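Local coordinates for beta-1,4-galactanase (PDB 1HJQ), which hydrolyses beta-1,4-galactosidic linkages in type I arabinogalactans, as a family 53 glycoside hydrolase with a TIM-barrel fold, at residues N42-R47 / A72-Y77; Y77-Y82 / I132-T137. All coordinates share one frame; numbering follows the deposited sequence.

Contact 1 (N42-R47 / A72-Y77)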
ATOM      1  N   ASN A  42      -1.517  -5.611 -12.993  1.00 15.09           N
ATOM      2  CA  ASN A  42      -2.079  -4.504 -13.781  1.00 15.00           C
ATOM      3  C   ASN A  42      -1.933  -3.160 -13.078  1.00 14.52           C
ATOM      4  O   ASN A  42      -2.505  -2.159 -13.508  1.00 14.79           O
ATOM      5  CB  ASN A  42      -3.564  -4.744 -14.134  1.00 13.98           C
ATOM      6  CG  ASN A  42      -4.475  -4.813 -12.907  1.00 16.18           C
ATOM      7  OD1 ASN A  42      -4.068  -4.502 -11.785  1.00 15.78           O
ATOM      8  ND2 ASN A  42      -5.729  -5.214 -13.128  1.00 14.61           N
ATOM      9  N   MET A  43      -1.159  -3.140 -11.997  1.00 13.98           N
ATOM     10  CA  MET A  43      -0.953  -1.910 -11.241  1.00 13.32           C
ATOM     11  C   MET A  43       0.173  -2.029 -10.227  1.00 11.89           C
ATOM     12  O   MET A  43       0.355  -3.069  -9.607  1.00 10.87           O
ATOM     13  CB  MET A  43      -2.241  -1.508 -10.513  1.00 13.43           C
ATOM     14  CG  MET A  43      -2.099  -0.252  -9.656  1.00 14.05           C
ATOM     15  SD  MET A  43      -3.683   0.374  -9.051  1.00 16.28           S
ATOM     16  CE  MET A  43      -4.409   0.982 -10.594  1.00 15.75           C
ATOM     17  N   VAL A  44       0.933  -0.954 -10.070  1.00 11.29           N
ATOM     18  CA  VAL A  44       2.016  -0.947  -9.105  1.00 11.36           C
ATOM     19  C   VAL A  44       1.737   0.103  -8.032  1.00 11.78           C
ATOM     20  O   VAL A  44       1.116   1.135  -8.297  1.00 10.50           O
ATOM     21  CB  VAL A  44       3.379  -0.649  -9.776  1.00 11.05           C
ATOM     22  CG1 VAL A  44       3.781  -1.808 -10.663  1.00 11.86           C
ATOM     23  CG2 VAL A  44       3.302   0.630 -10.591  1.00 11.25           C
ATOM     24  N   ARG A  45       2.181  -0.188  -6.814  1.00 12.41           N
ATOM     25  CA  ARG A  45       2.014   0.715  -5.683  1.00 13.66           C
ATOM     26  C   ARG A  45       3.391   1.313  -5.423  1.00 14.11           C
ATOM     27  O   ARG A  45       4.384   0.593  -5.393  1.00 14.55           O
ATOM     28  CB  ARG A  45       1.527  -0.078  -4.470  1.00 14.90           C
ATOM     29  CG  ARG A  45       1.329   0.713  -3.183  1.00 16.48           C
ATOM     30  CD  ARG A  45       0.743  -0.207  -2.128  1.00 17.86           C
ATOM     31  NE  ARG A  45       0.547   0.429  -0.830  1.00 18.76           N
ATOM     32  CZ  ARG A  45       1.388   0.328   0.194  1.00 18.71           C
ATOM     33  NH1 ARG A  45       2.502  -0.383   0.085  1.00 18.79           N
ATOM     34  NH2 ARG A  45       1.107   0.932   1.336  1.00 19.44           N
ATOM     35  N   GLN A  46       3.460   2.629  -5.261  1.00 14.67           N
ATOM     36  CA  GLN A  46       4.741   3.285  -5.018  1.00 15.43           C
ATOM     37  C   GLN A  46       4.666   4.193  -3.795  1.00 15.16           C
ATOM     38  O   GLN A  46       3.763   5.018  -3.681  1.00 16.01           O
ATOM     39  CB  GLN A  46       5.161   4.104  -6.251  1.00 16.09           C
ATOM     40  CG  GLN A  46       5.307   3.287  -7.553  1.00 17.83           C
ATOM     41  CD  GLN A  46       5.839   4.124  -8.714  1.00 18.91           C
ATOM     42  OE1 GLN A  46       6.031   3.624  -9.819  1.00 18.16           O
ATOM     43  NE2 GLN A  46       6.074   5.408  -8.461  1.00 20.29           N
ATOM     44  N   ARG A  47       5.605   4.033  -2.872  1.00 15.07           N
ATOM     45  CA  ARG A  47       5.616   4.863  -1.677  1.00 15.23           C
ATOM     46  C   ARG A  47       6.317   6.188  -1.973  1.00 15.27           C
ATOM     47  O   ARG A  47       7.311   6.225  -2.693  1.00 15.15           O
ATOM     48  CB  ARG A  47       6.312   4.131  -0.525  1.00 15.57           C
ATOM     49  CG  ARG A  47       7.669   3.540  -0.869  1.00 15.08           C
ATOM     50  CD  ARG A  47       8.415   3.117   0.398  1.00 14.90           C
ATOM     51  NE  ARG A  47       9.635   2.376   0.098  1.00 14.53           N
ATOM     52  CZ  ARG A  47       9.648   1.103  -0.284  1.00 14.54           C
ATOM     53  NH1 ARG A  47       8.504   0.441  -0.400  1.00 13.50           N
ATOM     54  NH2 ARG A  47      10.795   0.493  -0.549  1.00 13.18           N
ATOM     55  N   ALA A  72       4.827  -0.012 -19.418  1.00 19.34           N
ATOM     56  CA  ALA A  72       4.506  -1.432 -19.386  1.00 18.13           C
ATOM     57  C   ALA A  72       3.004  -1.642 -19.219  1.00 17.59           C
ATOM     58  O   ALA A  72       2.561  -2.746 -18.926  1.00 18.77           O
ATOM     59  CB  ALA A  72       5.264  -2.118 -18.254  1.00 17.20           C
ATOM     60  N   GLY A  73       2.230  -0.575 -19.392  1.00 16.84           N
ATOM     61  CA  GLY A  73       0.785  -0.664 -19.278  1.00 16.30           C
ATOM     62  C   GLY A  73       0.233  -0.909 -17.885  1.00 17.81           C
ATOM     63  O   GLY A  73      -0.912  -1.346 -17.727  1.00 17.69           O
ATOM     64  N   LEU A  74       1.033  -0.627 -16.862  1.00 17.69           N
ATOM     65  CA  LEU A  74       0.585  -0.835 -15.493  1.00 17.30           C
ATOM     66  C   LEU A  74      -0.028   0.426 -14.884  1.00 18.25           C
ATOM     67  O   LEU A  74       0.451   1.538 -15.106  1.00 17.56           O
ATOM     68  CB  LEU A  74       1.759  -1.304 -14.636  1.00 16.12           C
ATOM     69  CG  LEU A  74       2.501  -2.500 -15.227  1.00 15.71           C
ATOM     70  CD1 LEU A  74       3.737  -2.803 -14.411  1.00 14.61           C
ATOM     71  CD2 LEU A  74       1.574  -3.698 -15.268  1.00 15.30           C
ATOM     72  N   GLY A  75      -1.098   0.241 -14.116  1.00 19.06           N
ATOM     73  CA  GLY A  75      -1.743   1.365 -13.467  1.00 18.70           C
ATOM     74  C   GLY A  75      -0.882   1.856 -12.317  1.00 19.33           C
ATOM     75  O   GLY A  75       0.069   1.180 -11.895  1.00 19.75           O
ATOM     76  N   LEU A  76      -1.228   3.021 -11.787  1.00 18.25           N
ATOM     77  CA  LEU A  76      -0.460   3.617 -10.713  1.00 17.73           C
ATOM     78  C   LEU A  76      -1.250   3.870  -9.425  1.00 17.68           C
ATOM     79  O   LEU A  76      -2.357   4.404  -9.447  1.00 18.58           O
ATOM     80  CB  LEU A  76       0.146   4.930 -11.215  1.00 17.42           C
ATOM     81  CG  LEU A  76       1.004   5.737 -10.244  1.00 17.95           C
ATOM     82  CD1 LEU A  76       2.235   4.921  -9.849  1.00 17.45           C
ATOM     83  CD2 LEU A  76       1.410   7.042 -10.900  1.00 16.74           C
ATOM     84  N   TYR A  77      -0.652   3.485  -8.305  1.00 16.78           N
ATOM     85  CA  TYR A  77      -1.234   3.667  -6.981  1.00 15.97           C
ATOM     86  C   TYR A  77      -0.137   4.376  -6.168  1.00 16.44           C
ATOM     87  O   TYR A  77       0.874   3.764  -5.784  1.00 16.19           O
ATOM     88  CB  TYR A  77      -1.596   2.286  -6.403  1.00 15.23           C
ATOM     89  CG  TYR A  77      -1.912   2.187  -4.911  1.00 15.68           C
ATOM     90  CD1 TYR A  77      -1.864   3.300  -4.062  1.00 14.78           C
ATOM     91  CD2 TYR A  77      -2.198   0.943  -4.339  1.00 16.21           C
ATOM     92  CE1 TYR A  77      -2.085   3.166  -2.688  1.00 15.45           C
ATOM     93  CE2 TYR A  77      -2.418   0.797  -2.969  1.00 15.56           C
ATOM     94  CZ  TYR A  77      -2.357   1.904  -2.147  1.00 16.15           C
ATOM     95  OH  TYR A  77      -2.539   1.733  -0.789  1.00 14.89           O
TER
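Leu74 and Asn42 meet where two neighbouring barrel strands begin. Leu74 CD2 rests near the Asn42 backbone, and its CD1 lies 3.9 Å from Val44 CG1, the side chains crossing at about a right angle. Gly73, at positive phi, is the C-prime residue of the Schellman motif that ends helix 59-71, and Leu74 N completes it. Gly75 N starts the parallel pairing, donating to Asn42 O at 2.8 Å from above the carbonyl plane; its O accepts Val44 N. Met43 CG lies 3.4 Å from Gly75 O, and Met43 CE lies 3.9 Å from Gly75 CA. Leu76 shares a face of the sheet with Val44, opposite Met43 and Tyr77; its CD1 also packs 3.9 Å from Gln46 CD. The Gln46 amide hydrogen-bonds to Trp9 NE1 through OE1 and to Asn62 O through NE2. Tyr77 closes the register: its N donates to Val44 O, and its O receives Gln46 N. CG of Tyr77 is anti to the backbone N (chi1 166°), and the ring runs alongside the extended Arg45 chain. Arg45 CG sits over the ring face, 3.7 Å from the Tyr77 centroid. Arg45 NE makes a weak hydrogen bond of 3.4 Å to Tyr77 OH. Arg45 NH1 and NH2 form salt bridges with Asp8 and with Glu245, the probable nucleophile. The ring thus flanks the aliphatic stem of Arg45, consistent with a guanidinium held beside Asp8 and Glu245.

Contact 2 (Y77-Y82 / I132-T137); sequences YINFHY and IGNEIT
The C-terminal ends of barrel strands 75-80 and 129-132 lead here into loops beside the catalytic centre. Residues 132-137 include Glu135, the probable proton donor. The two segments run roughly perpendicular where they touch, and side chains and water carry much of the contact. Asn134 lies against His81, both side chains pointing the same way. Asn134 CB sits over the imidazole face, 3.7 Å from the centroid of the His81 ring. The amide continues across the same ring, with Asn134 CG 3.4 Å from His81 NE2. The two planes are only 9° apart, a stacked pairing. CG of Asn134 is anti to the backbone N (chi1 -172°), which carries the amide over the imidazole. Water 2 bridges the two polar ends: it donates to Asn134 OD1 and hydrogen-bonds to His81 NE2. At their other polar atoms, Asn134 ND2 bonds to Ala87 O and His81 ND1 to Ala87 N. Ala87 and water 2 together probably hold both flat groups in their rotation. Water 1 links the backbones, donating to His81 O at 2.6 Å and accepting from Asn134 N at 2.8 Å. On the side facing helix 102-123, Tyr82 meets Ile132 and Gly133. Tyr82 CE2 lies 3.4 Å from Ile132 C, and Ile132 CB is at the ring edge. Tyr82 OH comes 3.5 Å from Ile132 CG2 and hydrogen-bonds to Thr113 of that helix. Gly133 has phi 125°, a backbone shape that favours glycine. The Asn-Glu pair at the end of barrel strand 129-132 is typical of clan GH-A glycoside hydrolases, where the glutamate serves as acid/base and the asparagine precedes it.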
ATOM      1  N   TYR A  77      -0.652   3.485  -8.305  1.00 16.78           N
ATOM      2  CA  TYR A  77      -1.234   3.667  -6.981  1.00 15.97           C
ATOM      3  C   TYR A  77      -0.137   4.376  -6.168  1.00 16.44           C
ATOM      4  O   TYR A  77       0.874   3.764  -5.784  1.00 16.19           O
ATOM      5  CB  TYR A  77      -1.596   2.286  -6.403  1.00 15.23           C
ATOM      6  CG  TYR A  77      -1.912   2.187  -4.911  1.00 15.68           C
ATOM      7  CD1 TYR A  77      -1.864   3.300  -4.062  1.00 14.78           C
ATOM      8  CD2 TYR A  77      -2.198   0.943  -4.339  1.00 16.21           C
ATOM      9  CE1 TYR A  77      -2.085   3.166  -2.688  1.00 15.45           C
ATOM     10  CE2 TYR A  77      -2.418   0.797  -2.969  1.00 15.56           C
ATOM     11  CZ  TYR A  77      -2.357   1.904  -2.147  1.00 16.15           C
ATOM     12  OH  TYR A  77      -2.539   1.733  -0.789  1.00 14.89           O
ATOM     13  N   ILE A  78      -0.330   5.676  -5.953  1.00 15.13           N
ATOM     14  CA  ILE A  78       0.619   6.494  -5.202  1.00 15.02           C
ATOM     15  C   ILE A  78       0.310   6.387  -3.716  1.00 14.29           C
ATOM     16  O   ILE A  78      -0.804   6.658  -3.282  1.00 14.16           O
ATOM     17  CB  ILE A  78       0.556   7.983  -5.640  1.00 15.35           C
ATOM     18  CG1 ILE A  78       1.058   8.127  -7.083  1.00 15.14           C
ATOM     19  CG2 ILE A  78       1.396   8.848  -4.696  1.00 15.78           C
ATOM     20  CD1 ILE A  78       2.552   7.884  -7.265  1.00 13.62           C
ATOM     21  N   ASN A  79       1.319   5.991  -2.950  1.00 13.97           N
ATOM     22  CA  ASN A  79       1.198   5.792  -1.514  1.00 13.16           C
ATOM     23  C   ASN A  79       1.992   6.832  -0.724  1.00 13.43           C
ATOM     24  O   ASN A  79       3.191   6.668  -0.503  1.00 13.43           O
ATOM     25  CB  ASN A  79       1.686   4.373  -1.201  1.00 13.76           C
ATOM     26  CG  ASN A  79       1.945   4.130   0.274  1.00 13.33           C
ATOM     27  OD1 ASN A  79       2.827   3.354   0.612  1.00 13.82           O
ATOM     28  ND2 ASN A  79       1.177   4.771   1.149  1.00 13.03           N
ATOM     29  N   PHE A  80       1.313   7.900  -0.310  1.00 13.65           N
ATOM     30  CA  PHE A  80       1.928   8.976   0.467  1.00 13.90           C
ATOM     31  C   PHE A  80       2.174   8.542   1.898  1.00 14.22           C
ATOM     32  O   PHE A  80       1.262   8.042   2.545  1.00 15.18           O
ATOM     33  CB  PHE A  80       1.012  10.205   0.529  1.00 13.64           C
ATOM     34  CG  PHE A  80       1.076  11.083  -0.683  1.00 14.76           C
ATOM     35  CD1 PHE A  80       2.287  11.636  -1.094  1.00 14.17           C
ATOM     36  CD2 PHE A  80      -0.074  11.370  -1.410  1.00 13.78           C
ATOM     37  CE1 PHE A  80       2.354  12.457  -2.213  1.00 12.63           C
ATOM     38  CE2 PHE A  80      -0.013  12.191  -2.530  1.00 14.81           C
ATOM     39  CZ  PHE A  80       1.207  12.734  -2.930  1.00 13.91           C
ATOM     40  N   HIS A  81       3.391   8.735   2.394  1.00 13.87           N
ATOM     41  CA  HIS A  81       3.686   8.394   3.777  1.00 14.76           C
ATOM     42  C   HIS A  81       3.648   9.675   4.599  1.00 14.58           C
ATOM     43  O   HIS A  81       3.576   9.634   5.827  1.00 15.10           O
ATOM     44  CB  HIS A  81       5.068   7.746   3.925  1.00 14.78           C
ATOM     45  CG  HIS A  81       5.100   6.293   3.574  1.00 16.10           C
ATOM     46  ND1 HIS A  81       5.776   5.360   4.333  1.00 16.45           N
ATOM     47  CD2 HIS A  81       4.558   5.612   2.537  1.00 16.02           C
ATOM     48  CE1 HIS A  81       5.649   4.168   3.778  1.00 15.38           C
ATOM     49  NE2 HIS A  81       4.915   4.293   2.687  1.00 16.16           N
ATOM     50  N   TYR A  82       3.691  10.811   3.911  1.00 14.15           N
ATOM     51  CA  TYR A  82       3.682  12.119   4.563  1.00 13.98           C
ATOM     52  C   TYR A  82       4.700  12.166   5.685  1.00 13.97           C
ATOM     53  O   TYR A  82       4.404  12.591   6.803  1.00 13.82           O
ATOM     54  CB  TYR A  82       2.290  12.445   5.104  1.00 14.11           C
ATOM     55  CG  TYR A  82       1.261  12.627   4.018  1.00 14.59           C
ATOM     56  CD1 TYR A  82       1.559  13.380   2.875  1.00 14.27           C
ATOM     57  CD2 TYR A  82      -0.016  12.087   4.140  1.00 13.28           C
ATOM     58  CE1 TYR A  82       0.615  13.595   1.890  1.00 13.85           C
ATOM     59  CE2 TYR A  82      -0.972  12.297   3.160  1.00 14.08           C
ATOM     60  CZ  TYR A  82      -0.650  13.057   2.036  1.00 14.91           C
ATOM     61  OH  TYR A  82      -1.602  13.304   1.067  1.00 16.75           O
ATOM     62  N   ILE A 132      -3.868   8.808   1.167  1.00 11.64           N
ATOM     63  CA  ILE A 132      -3.395   9.969   1.882  1.00 11.08           C
ATOM     64  C   ILE A 132      -2.869   9.507   3.238  1.00 11.05           C
ATOM     65  O   ILE A 132      -3.501   9.693   4.276  1.00 10.78           O
ATOM     66  CB  ILE A 132      -4.524  10.997   2.041  1.00 10.89           C
ATOM     67  CG1 ILE A 132      -5.820  10.293   2.449  1.00 10.98           C
ATOM     68  CG2 ILE A 132      -4.728  11.739   0.730  1.00 10.60           C
ATOM     69  CD1 ILE A 132      -6.975  11.237   2.698  1.00 10.89           C
ATOM     70  N   GLY A 133      -1.700   8.882   3.208  1.00 10.88           N
ATOM     71  CA  GLY A 133      -1.089   8.379   4.421  1.00 11.80           C
ATOM     72  C   GLY A 133      -0.784   6.905   4.255  1.00 12.62           C
ATOM     73  O   GLY A 133      -1.238   6.289   3.287  1.00 12.11           O
ATOM     74  N   ASN A 134      -0.015   6.342   5.187  1.00 12.70           N
ATOM     75  CA  ASN A 134       0.338   4.925   5.138  1.00 12.56           C
ATOM     76  C   ASN A 134       0.123   4.266   6.500  1.00 13.12           C
ATOM     77  O   ASN A 134       0.829   4.576   7.461  1.00 13.39           O
ATOM     78  CB  ASN A 134       1.797   4.748   4.735  1.00 11.92           C
ATOM     79  CG  ASN A 134       2.153   3.291   4.487  1.00 12.50           C
ATOM     80  OD1 ASN A 134       1.795   2.724   3.453  1.00 10.15           O
ATOM     81  ND2 ASN A 134       2.843   2.672   5.450  1.00 10.92           N
ATOM     82  N   GLU A 135      -0.836   3.345   6.573  1.00 13.23           N
ATOM     83  CA  GLU A 135      -1.145   2.653   7.824  1.00 13.23           C
ATOM     84  C   GLU A 135      -1.278   3.684   8.945  1.00 12.72           C
ATOM     85  O   GLU A 135      -0.624   3.570   9.984  1.00 12.29           O
ATOM     86  CB  GLU A 135      -0.039   1.646   8.185  1.00 13.75           C
ATOM     87  CG  GLU A 135       0.190   0.541   7.162  1.00 14.46           C
ATOM     88  CD  GLU A 135       0.999  -0.636   7.722  1.00 15.59           C
ATOM     89  OE1 GLU A 135       2.062  -0.405   8.334  1.00 14.87           O
ATOM     90  OE2 GLU A 135       0.576  -1.798   7.543  1.00 15.06           O
ATOM     91  N   ILE A 136      -2.120   4.691   8.723  1.00 12.44           N
ATOM     92  CA  ILE A 136      -2.324   5.751   9.701  1.00 13.22           C
ATOM     93  C   ILE A 136      -3.275   5.394  10.850  1.00 14.20           C
ATOM     94  O   ILE A 136      -3.979   6.257  11.363  1.00 14.46           O
ATOM     95  CB  ILE A 136      -2.824   7.045   9.012  1.00 12.10           C
ATOM     96  CG1 ILE A 136      -4.118   6.772   8.231  1.00 11.77           C
ATOM     97  CG2 ILE A 136      -1.742   7.574   8.081  1.00 12.79           C
ATOM     98  CD1 ILE A 136      -4.700   7.996   7.502  1.00  6.30           C
ATOM     99  N   THR A 137      -3.265   4.129  11.269  1.00 14.91           N
ATOM    100  CA  THR A 137      -4.125   3.665  12.354  1.00 16.31           C
ATOM    101  C   THR A 137      -3.983   4.491  13.631  1.00 17.72           C
ATOM    102  O   THR A 137      -4.963   4.714  14.341  1.00 18.80           O
ATOM    103  CB  THR A 137      -3.828   2.214  12.720  1.00 16.20           C
ATOM    104  OG1 THR A 137      -3.747   1.425  11.529  1.00 16.37           O
ATOM    105  CG2 THR A 137      -4.922   1.676  13.611  1.00 14.44           C
TER
HETATM  106  O   HOH W   1       1.431   8.303   6.610  1.00  8.56           O
HETATM  107  O   HOH W   2       4.224   1.330   2.498  1.00 21.45           O

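Both contacts are buried and both use strand 75-80, with Tyr77 shared between them. Contact 1 joins it to strand 43-48 within a beta-alpha-beta unit. Contact 2 takes the next part of the chain toward the loop after strand 129-132. The chemistry changes along the way. Contact 1 has regular parallel backbone bonds with side chains on two sheet faces. In contact 2 regular pairing gives way to a stacked polar pair and bridging waters. The contacts also touch: Gln46 O and Asn79 N form a probable hydrogen bond, and Arg45 NH2 packs beside Asn134 OD1. Arg45 and Asn134 thus bring both contacts close to Glu245.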